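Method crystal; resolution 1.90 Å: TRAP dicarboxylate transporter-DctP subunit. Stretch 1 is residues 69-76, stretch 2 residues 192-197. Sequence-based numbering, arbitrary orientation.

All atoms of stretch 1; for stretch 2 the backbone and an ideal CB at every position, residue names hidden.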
# COMPACT_ATOMS: atom_id res chain seq x y z
N ASN A 69 5.43 8.24 -8.95
CA ASN A 69 6.34 9.00 -8.11
C ASN A 69 5.82 10.44 -7.81
O ASN A 69 6.56 11.43 -7.83
CB ASN A 69 7.72 9.01 -8.77
CG ASN A 69 8.83 9.28 -7.78
OD1 ASN A 69 8.66 9.06 -6.57
ND2 ASN A 69 9.93 9.82 -8.26
N SER A 70 4.52 10.53 -7.55
CA SER A 70 3.89 11.80 -7.24
C SER A 70 4.09 12.88 -8.32
O SER A 70 3.96 14.06 -8.06
CB SER A 70 4.36 12.28 -5.86
OG SER A 70 3.86 11.42 -4.85
N GLN A 71 4.35 12.47 -9.56
CA GLN A 71 4.42 13.42 -10.69
C GLN A 71 3.20 14.32 -10.88
O GLN A 71 3.34 15.42 -11.39
CB GLN A 71 4.70 12.69 -11.99
CG GLN A 71 6.17 12.44 -12.24
CD GLN A 71 6.39 11.49 -13.39
OE1 GLN A 71 5.62 11.46 -14.35
NE2 GLN A 71 7.45 10.69 -13.30
N LEU A 72 2.01 13.86 -10.52
CA LEU A 72 0.82 14.73 -10.65
C LEU A 72 0.37 15.16 -9.29
O LEU A 72 -0.83 15.34 -9.05
CB LEU A 72 -0.32 14.03 -11.39
CG LEU A 72 -0.03 13.81 -12.88
CD1 LEU A 72 -1.16 13.09 -13.57
CD2 LEU A 72 0.22 15.15 -13.54
N GLY A 73 1.32 15.27 -8.37
CA GLY A 73 0.99 15.55 -6.98
C GLY A 73 1.10 14.36 -6.03
O GLY A 73 1.21 13.19 -6.43
N LYS A 74 1.05 14.65 -4.74
CA LYS A 74 1.08 13.62 -3.72
C LYS A 74 -0.34 13.08 -3.53
O LYS A 74 -1.27 13.57 -4.16
CB LYS A 74 1.61 14.19 -2.41
CG LYS A 74 3.04 14.71 -2.48
CD LYS A 74 3.58 14.99 -1.08
CE LYS A 74 4.79 15.94 -1.09
NZ LYS A 74 4.43 17.31 -1.58
N GLU A 75 -0.51 12.07 -2.67
CA GLU A 75 -1.76 11.29 -2.65
C GLU A 75 -3.00 12.16 -2.47
O GLU A 75 -3.98 12.01 -3.19
CB GLU A 75 -1.73 10.25 -1.53
CG GLU A 75 -0.57 9.24 -1.62
CD GLU A 75 0.59 9.61 -0.71
OE1 GLU A 75 1.22 10.64 -0.95
OE2 GLU A 75 0.87 8.88 0.26
N ASP A 76 -2.97 13.08 -1.51
CA ASP A 76 -4.17 13.87 -1.27
C ASP A 76 -4.59 14.56 -2.56
O ASP A 76 -5.76 14.49 -2.94
CB ASP A 76 -3.96 14.89 -0.16
CG ASP A 76 -4.04 14.26 1.19
OD1 ASP A 76 -4.23 13.02 1.27
OD2 ASP A 76 -3.91 15.02 2.18
N UNK A 192 4.92 12.24 7.62
CA UNK A 192 5.19 12.93 6.38
C UNK A 192 4.85 12.05 5.16
O UNK A 192 5.02 10.82 5.20
CB UNK A 192 6.66 13.36 6.34
N UNK A 193 4.34 12.67 4.08
CA UNK A 193 4.13 11.88 2.86
C UNK A 193 5.39 11.16 2.38
O UNK A 193 6.53 11.59 2.60
CB UNK A 193 3.61 12.79 1.74
N UNK A 194 5.17 10.07 1.66
CA UNK A 194 6.28 9.30 1.13
C UNK A 194 7.27 10.12 0.29
O UNK A 194 8.50 9.94 0.36
CB UNK A 194 5.73 8.15 0.28
N UNK A 195 6.72 11.01 -0.53
CA UNK A 195 7.52 11.86 -1.41
C UNK A 195 8.60 12.64 -0.65
O UNK A 195 9.64 12.96 -1.21
CB UNK A 195 6.61 12.84 -2.15
N UNK A 196 8.37 12.92 0.64
CA UNK A 196 9.30 13.75 1.42
C UNK A 196 10.39 12.90 2.11
O UNK A 196 11.30 13.42 2.80
CB UNK A 196 8.53 14.55 2.47
N UNK A 197 10.27 11.58 1.95
CA UNK A 197 11.11 10.66 2.72
C UNK A 197 12.58 10.79 2.32
O UNK A 197 13.46 10.81 3.19
CB UNK A 197 10.64 9.22 2.52

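Stretch 1 offers three things to its partner: the long aliphatic run of K74, which ends in a positive charge, the carboxylate of E75, which swings nearer than its CA-to-CB bond would suggest, and the hydroxyl of S70. G73, which closes a type I turn by donating from its N to S70 O (2.9 Å), lies out of reach.

Position 192 is extended, with phi/psi of -163/144, and nothing of stretch 1 comes within 5.5 Å of its ideal CB. Stretch 1 therefore sets no preference, and many side chains would do. The deposited residue is M192, which makes no contact here.

Position 193 points its CA-to-CB bond toward stretch 1. The ideal CB stands 3.6 Å from K74 CD and 4.2 Å from E75 OE1, so the methylenes of K74 provide an apolar surface with a carboxylate oxygen close beside it. A compact apolar side chain would suit this place; an acidic one would risk repulsion from E75. The phi of -55° and psi of 154° also lie in the region proline favours. The residue is P193, and its CB packs against K74 CD at 3.6 Å. Its ring fixes phi and needs no polar partner, which fits a contact made by the aliphatic part of a lysine.

At position 194 the CA-to-CB bond runs sideways, and the ideal CB is 4.9 Å from E75 OE2, so stretch 1 leaves the choice wide. What it does offer is an acceptor for the backbone. The residue is F194, whose side chain comes no nearer than 4.9 Å; its amide N instead donates to water 1 (3.1 Å from the water O), which in turn donates to E75 OE2 (2.5 Å from the same O).

Position 195 again points toward stretch 1, with its ideal CB 3.8 Å from K74 CE and 4.1 Å from S70 OG. With neighbours so near, a small side chain is the simplest fit, alanine or perhaps serine. It is A195: its CB lies 3.8 Å from K74 CE and 4.1 Å from S70 OG, filling the place without offering a polar group. The backbone repeats the pattern of the previous position, for A195 N donates to the O of water 2 at 3.1 Å, and that O donates to E75 OE1 at 2.7 Å. The two carboxylate oxygens of E75 thus reach consecutive amides through separate waters, with no direct hydrogen bond between the stretches.

Position 196 directs CA-to-CB sideways, its ideal CB 5.3 Å from K74 CE. A longer side chain could reach back to the lysine, and an acidic one would gain from its charge, though glutamine would also be reasonable. E196 does come back: its OE2 is 3.8 Å from K74 CE and 4.2 Å from K74 NZ, a favourable pairing of charges beyond salt-bridge range.

Position 197 is helical and out of reach, so stretch 1 says nothing about it; the residue is V197.

Stretch 2, residues 192-197: MPFAEV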
# COMPACT_ATOMS: atom_id res chain seq x y z
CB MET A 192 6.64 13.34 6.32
CG MET A 192 7.60 12.20 6.22
SD MET A 192 9.31 12.76 6.33
CE MET A 192 9.53 13.02 8.08
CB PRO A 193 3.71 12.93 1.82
CG PRO A 193 3.15 14.04 2.61
CD PRO A 193 3.80 14.04 3.96
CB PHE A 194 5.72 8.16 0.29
CG PHE A 194 6.78 7.21 -0.15
CD1 PHE A 194 7.37 6.37 0.78
CD2 PHE A 194 7.20 7.17 -1.47
CE1 PHE A 194 8.37 5.49 0.40
CE2 PHE A 194 8.22 6.30 -1.86
CZ PHE A 194 8.79 5.46 -0.94
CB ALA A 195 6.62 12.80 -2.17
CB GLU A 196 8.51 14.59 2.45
CG GLU A 196 7.67 15.73 1.83
CD GLU A 196 6.78 16.46 2.85
OE1 GLU A 196 7.09 16.41 4.06
OE2 GLU A 196 5.76 17.09 2.44
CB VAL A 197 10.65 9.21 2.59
CG1 VAL A 197 11.74 8.23 3.08
CG2 VAL A 197 9.36 8.98 3.42
O HOH W 1 2.53 8.61 2.17
O HOH W 2 3.82 10.86 -1.53
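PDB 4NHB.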